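Side-chain contacts in lysine-sensitive aspartokinase 3 (Escherichia coli, PDB 2J0W), which catalyses the ATP-dependent phosphorylation of L-aspartate to 4-phospho-L-aspartate, the step that opens lysine biosynthesis, and is feedback-inhibited by lysine: residues Thr194-Gly197 / Asp202-Ala205; Arg143-Thr148 / Ala206-Ala211; Ala262-Ala267 / Ile272-Gly277. All blocks are in the same frame, centred on the assembly; numbering follows the deposited sequence.

Contact 1 of 3, residues Thr194-Gly197 / Asp202-Ala205; sequences TTLG and DYTA
Leu-196 and Tyr-203 mark the closest backbone approach, with 7.9 Å between their CA atoms, so the gap is bridged by side chains alone. Thr-194 and Thr-195 finish strand 193-195, Leu-196 and Gly-197 turn away from it, and Asp-202 to Ala-205 form an early part of helix 200-211. In this amino acid kinase fold, the four intervening residues Arg-198, Gly-199, Gly-200 and Ser-201 bind the aspartate substrate; the contact therefore closes the short substrate-binding link formed by a loop and the first residues of helix 200-211. The chain swings into that link at Gly-197 with a positive phi.

Leu-196 carries most of the packing. Its CG sits beside the backbone N and opposite the carbonyl carbon (chi1 -53°), which aims the isobutyl group at the helix. Leu-196 CB lies 4.4 Å from Tyr-203 CD2, meeting the ring obliquely, while CD1 reaches Thr-204. The Leu-196 and Thr-204 side chains cross at about a right angle.

The Thr-204 hydroxyl is not left to the leucine methyl: OG1 receives a hydrogen bond from Phe-184 N and makes another to Gly-200 O, one helical turn back. Phe-184, which belongs to the aspartate pocket, is also backbone-bonded to Leu-196, so both segments hold the same neighbour. Asp-202 OD1 meanwhile forms a salt bridge with the ATP-binding Lys-8. The tightest approach between the segments is Leu-196 CD1 to Thr-204 OG1, 3.1 Å, close for a methyl against a hydroxyl oxygen.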
ATOM      1  N   THR A 194      27.527 -18.217  12.247  1.00 44.77           N
ATOM      2  CA  THR A 194      26.370 -17.340  12.056  1.00 40.96           C
ATOM      3  C   THR A 194      25.157 -17.942  12.736  1.00 37.60           C
ATOM      4  O   THR A 194      25.178 -19.106  13.139  1.00 40.96           O
ATOM      5  CB  THR A 194      26.018 -17.211  10.579  1.00 40.45           C
ATOM      6  OG1 THR A 194      25.787 -18.524  10.042  1.00 34.28           O
ATOM      7  CG2 THR A 194      27.151 -16.518   9.813  1.00 32.83           C
ATOM      8  N   THR A 195      24.100 -17.149  12.871  1.00 33.88           N
ATOM      9  CA  THR A 195      22.849 -17.647  13.445  1.00 38.40           C
ATOM     10  C   THR A 195      21.750 -17.194  12.489  1.00 42.90           C
ATOM     11  O   THR A 195      21.929 -16.202  11.778  1.00 44.50           O
ATOM     12  CB  THR A 195      22.575 -17.080  14.843  1.00 37.29           C
ATOM     13  OG1 THR A 195      22.431 -15.649  14.779  1.00 31.67           O
ATOM     14  CG2 THR A 195      23.705 -17.446  15.774  1.00 34.44           C
ATOM     15  N   LEU A 196      20.631 -17.913  12.455  1.00 42.46           N
ATOM     16  CA  LEU A 196      19.529 -17.577  11.545  1.00 38.86           C
ATOM     17  C   LEU A 196      18.539 -16.550  12.108  1.00 39.16           C
ATOM     18  O   LEU A 196      17.607 -16.143  11.416  1.00 40.88           O
ATOM     19  CB  LEU A 196      18.773 -18.853  11.166  1.00 32.29           C
ATOM     20  CG  LEU A 196      19.688 -19.958  10.629  1.00 41.99           C
ATOM     21  CD1 LEU A 196      19.036 -21.323  10.821  1.00 33.72           C
ATOM     22  CD2 LEU A 196      20.020 -19.690   9.154  1.00 30.94           C
ATOM     23  N   GLY A 197      18.740 -16.117  13.350  1.00 33.84           N
ATOM     24  CA  GLY A 197      17.816 -15.157  13.930  1.00 33.33           C
ATOM     25  C   GLY A 197      16.950 -15.857  14.962  1.00 39.80           C
ATOM     26  O   GLY A 197      16.698 -17.060  14.836  1.00 36.36           O
ATOM     27  N   ASP A 202      13.441 -23.489  14.296  1.00 41.07           N
ATOM     28  CA  ASP A 202      12.317 -24.044  13.531  1.00 44.21           C
ATOM     29  C   ASP A 202      12.747 -24.089  12.086  1.00 45.88           C
ATOM     30  O   ASP A 202      12.565 -25.088  11.372  1.00 44.61           O
ATOM     31  CB  ASP A 202      11.066 -23.159  13.596  1.00 38.98           C
ATOM     32  CG  ASP A 202      10.412 -23.166  14.952  1.00 45.52           C
ATOM     33  OD1 ASP A 202      10.326 -24.259  15.570  1.00 41.35           O
ATOM     34  OD2 ASP A 202       9.968 -22.073  15.386  1.00 40.77           O
ATOM     35  N   TYR A 203      13.316 -22.971  11.669  1.00 45.63           N
ATOM     36  CA  TYR A 203      13.774 -22.816  10.311  1.00 49.44           C
ATOM     37  C   TYR A 203      14.773 -23.921   9.977  1.00 51.90           C
ATOM     38  O   TYR A 203      14.670 -24.566   8.931  1.00 55.76           O
ATOM     39  CB  TYR A 203      14.389 -21.424  10.154  1.00 49.65           C
ATOM     40  CG  TYR A 203      14.620 -20.997   8.729  1.00 54.53           C
ATOM     41  CD1 TYR A 203      13.947 -21.610   7.673  1.00 52.87           C
ATOM     42  CD2 TYR A 203      15.502 -19.957   8.434  1.00 54.20           C
ATOM     43  CE1 TYR A 203      14.148 -21.197   6.361  1.00 55.34           C
ATOM     44  CE2 TYR A 203      15.708 -19.536   7.129  1.00 48.00           C
ATOM     45  CZ  TYR A 203      15.028 -20.156   6.099  1.00 53.49           C
ATOM     46  OH  TYR A 203      15.198 -19.710   4.810  1.00 49.00           O
ATOM     47  N   THR A 204      15.720 -24.166  10.877  1.00 49.85           N
ATOM     48  CA  THR A 204      16.720 -25.196  10.639  1.00 44.38           C
ATOM     49  C   THR A 204      16.073 -26.552  10.395  1.00 41.19           C
ATOM     50  O   THR A 204      16.515 -27.327   9.549  1.00 38.02           O
ATOM     51  CB  THR A 204      17.680 -25.337  11.837  1.00 40.16           C
ATOM     52  OG1 THR A 204      18.364 -24.100  12.051  1.00 54.76           O
ATOM     53  CG2 THR A 204      18.701 -26.435  11.572  1.00 27.60           C
ATOM     54  N   ALA A 205      15.025 -26.842  11.148  1.00 41.44           N
ATOM     55  CA  ALA A 205      14.362 -28.127  11.018  1.00 44.40           C
ATOM     56  C   ALA A 205      13.742 -28.291   9.647  1.00 45.00           C
ATOM     57  O   ALA A 205      13.867 -29.343   9.036  1.00 45.77           O
ATOM     58  CB  ALA A 205      13.312 -28.284  12.097  1.00 46.53           C
TER

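Contact 2 of 3, residues Arg143-Thr148 / Ala206-Ala211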
ATOM      1  N   ARG A 143      26.999 -26.771  11.470  1.00 43.97           N
ATOM      2  CA  ARG A 143      27.837 -25.814  10.771  1.00 48.40           C
ATOM      3  C   ARG A 143      28.585 -26.426   9.592  1.00 47.95           C
ATOM      4  O   ARG A 143      28.936 -25.722   8.644  1.00 49.09           O
ATOM      5  CB  ARG A 143      28.788 -25.145  11.755  1.00 50.31           C
ATOM      6  CG  ARG A 143      28.034 -24.294  12.755  1.00 47.96           C
ATOM      7  CD  ARG A 143      28.959 -23.663  13.752  1.00 47.48           C
ATOM      8  NE  ARG A 143      29.572 -24.673  14.602  1.00 48.98           N
ATOM      9  CZ  ARG A 143      30.411 -24.402  15.597  1.00 41.68           C
ATOM     10  NH1 ARG A 143      30.743 -23.142  15.881  1.00 34.82           N
ATOM     11  NH2 ARG A 143      30.931 -25.397  16.295  1.00 39.15           N
ATOM     12  N   LYS A 144      28.808 -27.736   9.628  1.00 48.46           N
ATOM     13  CA  LYS A 144      29.489 -28.397   8.514  1.00 48.24           C
ATOM     14  C   LYS A 144      28.569 -28.401   7.297  1.00 49.07           C
ATOM     15  O   LYS A 144      29.028 -28.524   6.162  1.00 51.98           O
ATOM     16  CB  LYS A 144      29.840 -29.842   8.856  1.00 47.06           C
ATOM     17  CG  LYS A 144      30.774 -30.023  10.026  1.00 59.23           C
ATOM     18  CD  LYS A 144      30.972 -31.509  10.295  1.00 72.10           C
ATOM     19  CE  LYS A 144      31.656 -31.762  11.631  1.00 79.76           C
ATOM     20  NZ  LYS A 144      31.526 -33.196  12.021  1.00 86.70           N
ATOM     21  N   VAL A 145      27.269 -28.255   7.534  1.00 46.94           N
ATOM     22  CA  VAL A 145      26.312 -28.269   6.446  1.00 44.71           C
ATOM     23  C   VAL A 145      25.503 -27.011   6.200  1.00 45.10           C
ATOM     24  O   VAL A 145      25.275 -26.646   5.045  1.00 49.87           O
ATOM     25  CB  VAL A 145      25.351 -29.433   6.615  1.00 48.53           C
ATOM     26  CG1 VAL A 145      24.023 -29.113   5.962  1.00 46.62           C
ATOM     27  CG2 VAL A 145      25.971 -30.684   5.990  1.00 47.53           C
ATOM     28  N   MET A 146      25.069 -26.352   7.269  1.00 44.29           N
ATOM     29  CA  MET A 146      24.247 -25.142   7.168  1.00 41.29           C
ATOM     30  C   MET A 146      25.012 -23.900   6.725  1.00 39.94           C
ATOM     31  O   MET A 146      25.297 -23.027   7.545  1.00 42.98           O
ATOM     32  CB  MET A 146      23.595 -24.874   8.529  1.00 51.57           C
ATOM     33  CG  MET A 146      22.612 -23.727   8.563  1.00 52.92           C
ATOM     34  SD  MET A 146      21.214 -24.040   7.481  1.00 53.24           S
ATOM     35  CE  MET A 146      20.382 -25.274   8.397  1.00 53.43           C
ATOM     36  N   ARG A 147      25.343 -23.811   5.436  1.00 39.51           N
ATOM     37  CA  ARG A 147      26.068 -22.652   4.914  1.00 34.28           C
ATOM     38  C   ARG A 147      25.140 -21.469   4.741  1.00 37.54           C
ATOM     39  O   ARG A 147      24.043 -21.616   4.201  1.00 42.84           O
ATOM     40  CB  ARG A 147      26.684 -22.953   3.562  1.00 33.94           C
ATOM     41  CG  ARG A 147      27.619 -21.849   3.078  1.00 38.46           C
ATOM     42  CD  ARG A 147      29.048 -22.305   3.237  1.00 51.73           C
ATOM     43  NE  ARG A 147      29.248 -22.886   4.562  1.00 64.85           N
ATOM     44  CZ  ARG A 147      30.151 -23.822   4.834  1.00 68.42           C
ATOM     45  NH1 ARG A 147      30.939 -24.281   3.866  1.00 63.85           N
ATOM     46  NH2 ARG A 147      30.259 -24.303   6.065  1.00 62.48           N
ATOM     47  N   THR A 148      25.576 -20.288   5.182  1.00 38.41           N
ATOM     48  CA  THR A 148      24.755 -19.082   5.046  1.00 34.16           C
ATOM     49  C   THR A 148      25.621 -17.942   4.543  1.00 29.35           C
ATOM     50  O   THR A 148      26.811 -18.099   4.366  1.00 32.01           O
ATOM     51  CB  THR A 148      24.131 -18.648   6.405  1.00 43.07           C
ATOM     52  OG1 THR A 148      25.142 -18.066   7.246  1.00 40.08           O
ATOM     53  CG2 THR A 148      23.517 -19.852   7.118  1.00 34.40           C
ATOM     54  N   ALA A 206      13.068 -27.257   9.164  1.00 47.25           N
ATOM     55  CA  ALA A 206      12.461 -27.314   7.841  1.00 49.48           C
ATOM     56  C   ALA A 206      13.541 -27.404   6.763  1.00 53.63           C
ATOM     57  O   ALA A 206      13.401 -28.156   5.799  1.00 58.49           O
ATOM     58  CB  ALA A 206      11.602 -26.083   7.610  1.00 48.09           C
ATOM     59  N   LEU A 207      14.625 -26.647   6.940  1.00 53.86           N
ATOM     60  CA  LEU A 207      15.728 -26.605   5.973  1.00 55.10           C
ATOM     61  C   LEU A 207      16.395 -27.945   5.692  1.00 55.89           C
ATOM     62  O   LEU A 207      16.573 -28.332   4.532  1.00 55.62           O
ATOM     63  CB  LEU A 207      16.793 -25.598   6.432  1.00 51.34           C
ATOM     64  CG  LEU A 207      16.340 -24.132   6.500  1.00 47.09           C
ATOM     65  CD1 LEU A 207      17.316 -23.330   7.348  1.00 48.50           C
ATOM     66  CD2 LEU A 207      16.217 -23.554   5.095  1.00 39.27           C
ATOM     67  N   LEU A 208      16.776 -28.640   6.758  1.00 55.28           N
ATOM     68  CA  LEU A 208      17.438 -29.937   6.641  1.00 56.01           C
ATOM     69  C   LEU A 208      16.457 -31.009   6.158  1.00 55.61           C
ATOM     70  O   LEU A 208      16.854 -32.007   5.542  1.00 50.44           O
ATOM     71  CB  LEU A 208      18.036 -30.330   7.996  1.00 50.67           C
ATOM     72  CG  LEU A 208      19.037 -29.327   8.581  1.00 47.50           C
ATOM     73  CD1 LEU A 208      19.001 -29.372  10.097  1.00 41.11           C
ATOM     74  CD2 LEU A 208      20.416 -29.642   8.069  1.00 28.68           C
ATOM     75  N   ALA A 209      15.173 -30.789   6.444  1.00 55.90           N
ATOM     76  CA  ALA A 209      14.120 -31.710   6.032  1.00 57.84           C
ATOM     77  C   ALA A 209      14.038 -31.669   4.505  1.00 60.97           C
ATOM     78  O   ALA A 209      13.988 -32.712   3.845  1.00 61.44           O
ATOM     79  CB  ALA A 209      12.795 -31.294   6.643  1.00 46.86           C
ATOM     80  N   GLU A 210      14.036 -30.458   3.953  1.00 58.75           N
ATOM     81  CA  GLU A 210      13.986 -30.276   2.512  1.00 60.81           C
ATOM     82  C   GLU A 210      15.248 -30.815   1.874  1.00 62.79           C
ATOM     83  O   GLU A 210      15.192 -31.565   0.897  1.00 67.07           O
ATOM     84  CB  GLU A 210      13.849 -28.800   2.167  1.00 61.58           C
ATOM     85  CG  GLU A 210      14.296 -28.460   0.762  1.00 58.19           C
ATOM     86  CD  GLU A 210      13.881 -27.066   0.359  1.00 70.43           C
ATOM     87  OE1 GLU A 210      14.044 -26.138   1.181  1.00 75.83           O
ATOM     88  OE2 GLU A 210      13.394 -26.896  -0.779  1.00 74.67           O
ATOM     89  N   ALA A 211      16.389 -30.430   2.432  1.00 61.69           N
ATOM     90  CA  ALA A 211      17.681 -30.868   1.912  1.00 61.63           C
ATOM     91  C   ALA A 211      17.853 -32.381   1.935  1.00 61.77           C
ATOM     92  O   ALA A 211      18.577 -32.933   1.104  1.00 64.21           O
ATOM     93  CB  ALA A 211      18.814 -30.210   2.696  1.00 60.32           C
TER
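Ser-187 OG, a hydroxyl hydrogen-bonded to both Arg-143 O and Arg-147 NH2, holds the loop 143-148 that presents Met-146 to Leu-207. The loop bends at Met-146, the centre of an inverse gamma turn, where Arg-147 N makes a weak 2.9 Å bond to Val-145 O.

Met-146 supplies the main probe. CG stands anti to the backbone N (chi1 -175°), and bends at chi2 (62°) and chi3 (72°) then curl the thioether toward helix 200-211, across the Leu-207 side chain at roughly a right angle. Its CE methyl lies 3.8 Å from Leu-207 CD1 and SD 4.0 Å from the same methyl; CE is 4.3 Å from Leu-208 CG. Val-145 adds a second point, CG1 standing 4.2 Å from Leu-208 CD2.

The cluster continues on other sides: Val-145 touches Leu-162 and Leu-165 of helix 159-176, and Leu-208 rests on Leu-35 and Val-37 of the central sheet of the amino acid kinase fold. With all four touching residues buried and only carbon and sulfur meeting, the join rests on dispersion and burial rather than directional bonds.

Contact 3 of 3, residues Ala262-Ala267 / Ile272-Gly277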
ATOM      1  N   ALA A 262      10.022 -18.022   8.634  1.00 45.98           N
ATOM      2  CA  ALA A 262      10.665 -18.642   7.473  1.00 47.18           C
ATOM      3  C   ALA A 262      10.639 -20.170   7.481  1.00 52.14           C
ATOM      4  O   ALA A 262      11.207 -20.808   6.584  1.00 51.04           O
ATOM      5  CB  ALA A 262      12.122 -18.166   7.362  1.00 35.20           C
ATOM      6  N   THR A 263       9.995 -20.761   8.485  1.00 54.16           N
ATOM      7  CA  THR A 263       9.927 -22.217   8.583  1.00 52.26           C
ATOM      8  C   THR A 263       9.296 -22.862   7.354  1.00 51.67           C
ATOM      9  O   THR A 263       9.891 -23.735   6.721  1.00 49.02           O
ATOM     10  CB  THR A 263       9.100 -22.667   9.793  1.00 51.34           C
ATOM     11  OG1 THR A 263       9.444 -21.879  10.944  1.00 50.39           O
ATOM     12  CG2 THR A 263       9.364 -24.141  10.073  1.00 41.09           C
ATOM     13  N   LEU A 264       8.092 -22.410   7.020  1.00 52.48           N
ATOM     14  CA  LEU A 264       7.319 -22.950   5.902  1.00 53.03           C
ATOM     15  C   LEU A 264       7.855 -22.739   4.480  1.00 55.49           C
ATOM     16  O   LEU A 264       7.388 -23.400   3.544  1.00 53.61           O
ATOM     17  CB  LEU A 264       5.870 -22.449   6.008  1.00 51.48           C
ATOM     18  CG  LEU A 264       5.211 -22.776   7.370  1.00 47.21           C
ATOM     19  CD1 LEU A 264       3.834 -22.115   7.514  1.00 27.35           C
ATOM     20  CD2 LEU A 264       5.108 -24.287   7.516  1.00 33.01           C
ATOM     21  N   LEU A 265       8.823 -21.844   4.294  1.00 52.80           N
ATOM     22  CA  LEU A 265       9.361 -21.654   2.951  1.00 54.79           C
ATOM     23  C   LEU A 265       9.841 -22.991   2.403  1.00 58.16           C
ATOM     24  O   LEU A 265       9.495 -23.371   1.291  1.00 60.80           O
ATOM     25  CB  LEU A 265      10.519 -20.662   2.945  1.00 55.59           C
ATOM     26  CG  LEU A 265      10.171 -19.179   3.046  1.00 54.51           C
ATOM     27  CD1 LEU A 265      11.476 -18.356   3.000  1.00 41.31           C
ATOM     28  CD2 LEU A 265       9.214 -18.792   1.905  1.00 42.27           C
ATOM     29  N   PRO A 266      10.672 -23.712   3.167  1.00 62.15           N
ATOM     30  CA  PRO A 266      11.116 -24.999   2.628  1.00 64.84           C
ATOM     31  C   PRO A 266       9.928 -25.954   2.557  1.00 64.12           C
ATOM     32  O   PRO A 266       9.827 -26.767   1.640  1.00 65.97           O
ATOM     33  CB  PRO A 266      12.175 -25.456   3.638  1.00 64.16           C
ATOM     34  CG  PRO A 266      12.730 -24.161   4.148  1.00 64.79           C
ATOM     35  CD  PRO A 266      11.482 -23.329   4.339  1.00 64.01           C
ATOM     36  N   ALA A 267       9.029 -25.843   3.530  1.00 63.68           N
ATOM     37  CA  ALA A 267       7.845 -26.699   3.584  1.00 65.43           C
ATOM     38  C   ALA A 267       7.085 -26.641   2.266  1.00 66.27           C
ATOM     39  O   ALA A 267       6.778 -27.672   1.669  1.00 67.82           O
ATOM     40  CB  ALA A 267       6.938 -26.264   4.727  1.00 62.67           C
ATOM     41  N   ILE A 272       6.622 -30.662   2.395  1.00 68.19           N
ATOM     42  CA  ILE A 272       6.912 -31.456   3.587  1.00 63.78           C
ATOM     43  C   ILE A 272       6.032 -31.006   4.743  1.00 64.37           C
ATOM     44  O   ILE A 272       6.326 -30.041   5.451  1.00 63.53           O
ATOM     45  CB  ILE A 272       8.390 -31.341   3.992  1.00 62.63           C
ATOM     46  CG1 ILE A 272       9.289 -31.876   2.861  1.00 64.45           C
ATOM     47  CG2 ILE A 272       8.635 -32.136   5.273  1.00 61.06           C
ATOM     48  CD1 ILE A 272      10.793 -31.746   3.118  1.00 56.80           C
ATOM     49  N   PRO A 273       4.923 -31.720   4.955  1.00 63.55           N
ATOM     50  CA  PRO A 273       3.996 -31.373   6.036  1.00 59.03           C
ATOM     51  C   PRO A 273       4.746 -31.219   7.359  1.00 54.38           C
ATOM     52  O   PRO A 273       5.754 -31.882   7.584  1.00 50.98           O
ATOM     53  CB  PRO A 273       3.008 -32.542   6.027  1.00 57.04           C
ATOM     54  CG  PRO A 273       3.858 -33.683   5.598  1.00 59.76           C
ATOM     55  CD  PRO A 273       4.671 -33.088   4.468  1.00 61.34           C
ATOM     56  N   VAL A 274       4.238 -30.347   8.226  1.00 54.29           N
ATOM     57  CA  VAL A 274       4.863 -30.056   9.516  1.00 50.98           C
ATOM     58  C   VAL A 274       3.871 -30.268  10.650  1.00 50.30           C
ATOM     59  O   VAL A 274       2.741 -29.789  10.585  1.00 52.58           O
ATOM     60  CB  VAL A 274       5.368 -28.570   9.540  1.00 51.33           C
ATOM     61  CG1 VAL A 274       5.834 -28.175  10.930  1.00 46.80           C
ATOM     62  CG2 VAL A 274       6.505 -28.387   8.540  1.00 50.86           C
ATOM     63  N   PHE A 275       4.302 -30.992  11.681  1.00 48.92           N
ATOM     64  CA  PHE A 275       3.452 -31.250  12.832  1.00 48.23           C
ATOM     65  C   PHE A 275       3.841 -30.402  14.052  1.00 50.62           C
ATOM     66  O   PHE A 275       5.029 -30.221  14.339  1.00 52.96           O
ATOM     67  CB  PHE A 275       3.503 -32.717  13.224  1.00 51.22           C
ATOM     68  CG  PHE A 275       2.733 -33.006  14.464  1.00 56.96           C
ATOM     69  CD1 PHE A 275       1.348 -32.947  14.449  1.00 57.84           C
ATOM     70  CD2 PHE A 275       3.386 -33.250  15.664  1.00 58.78           C
ATOM     71  CE1 PHE A 275       0.616 -33.123  15.607  1.00 59.61           C
ATOM     72  CE2 PHE A 275       2.663 -33.426  16.837  1.00 61.41           C
ATOM     73  CZ  PHE A 275       1.270 -33.362  16.810  1.00 57.82           C
ATOM     74  N   VAL A 276       2.844 -29.916  14.791  1.00 47.75           N
ATOM     75  CA  VAL A 276       3.108 -29.063  15.946  1.00 49.46           C
ATOM     76  C   VAL A 276       2.414 -29.526  17.228  1.00 48.73           C
ATOM     77  O   VAL A 276       1.193 -29.428  17.344  1.00 41.56           O
ATOM     78  CB  VAL A 276       2.672 -27.567  15.669  1.00 54.86           C
ATOM     79  CG1 VAL A 276       3.113 -26.656  16.825  1.00 37.16           C
ATOM     80  CG2 VAL A 276       3.265 -27.065  14.356  1.00 50.45           C
ATOM     81  N   GLY A 277       3.202 -29.991  18.201  1.00 51.24           N
ATOM     82  CA  GLY A 277       2.633 -30.449  19.456  1.00 50.39           C
ATOM     83  C   GLY A 277       3.486 -30.158  20.677  1.00 56.26           C
ATOM     84  O   GLY A 277       4.649 -29.753  20.560  1.00 57.11           O
TER
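Val-274 receives the helix through a single methyl. CG1 is anti to its backbone N (chi1 172°), which leaves CG2 opposite the carbonyl carbon and directed at residues 262-267. This CG2 lies 4.4 Å from Ala-267 CB and 4.5 Å from Leu-264 CD2, fitting against two residues three apart in the sequence. Leu-264 keeps CG beside its backbone N, and of its two methyls CD2 faces the strand; the same side chain also packs on Ala-248 and Ala-249 of helix 245-253.

Near the link between the segments, Ile-272 N donates to Ala-267 O at 3.1 Å. The N-H...O angle is 148°, and the donor lies in the carbonyl plane on a lone pair, so the chain is fastened where it leaves the helix for the strand. Ala-267 CB additionally stands 3.9 Å from Ile-272 O. The Ile-272 side chain, with CG1 beside the backbone N (chi1 -61°), packs on Val-217.

Val-274 also touches Val-217 and Ile-219 of the parallel neighbour strand 216-221. A helix leading through a short link into an inner strand of the large mixed sheet, and packing on its face, is an alpha-beta unit of the kind from which the alpha/beta/alpha amino acid kinase fold is built.

From the N terminus, loop 143-148 comes first and meets helix 200-211 only after 57 intervening residues, so contact 2 closes the longest loop of the three. Contact 1 is nested inside it and closes only the short substrate-binding link between strand 193-195 and the same helix. Contact 3 follows in series, closing the short link 268-271 between helix 264-270 and inner strand 274-278. Contacts 1 and 2 touch through Thr-204 CG2 and Met-146 CE, 3.8 Å apart, and through the paired hydroxyls of Thr-194 and Thr-148. Tyr-203 of contact 1 packs on Pro-266, and Ile-272 CD1 against Ala-209 and Glu-210. Helix 200-211 thus links the substrate-binding loop, loop 143-148 and contact 3.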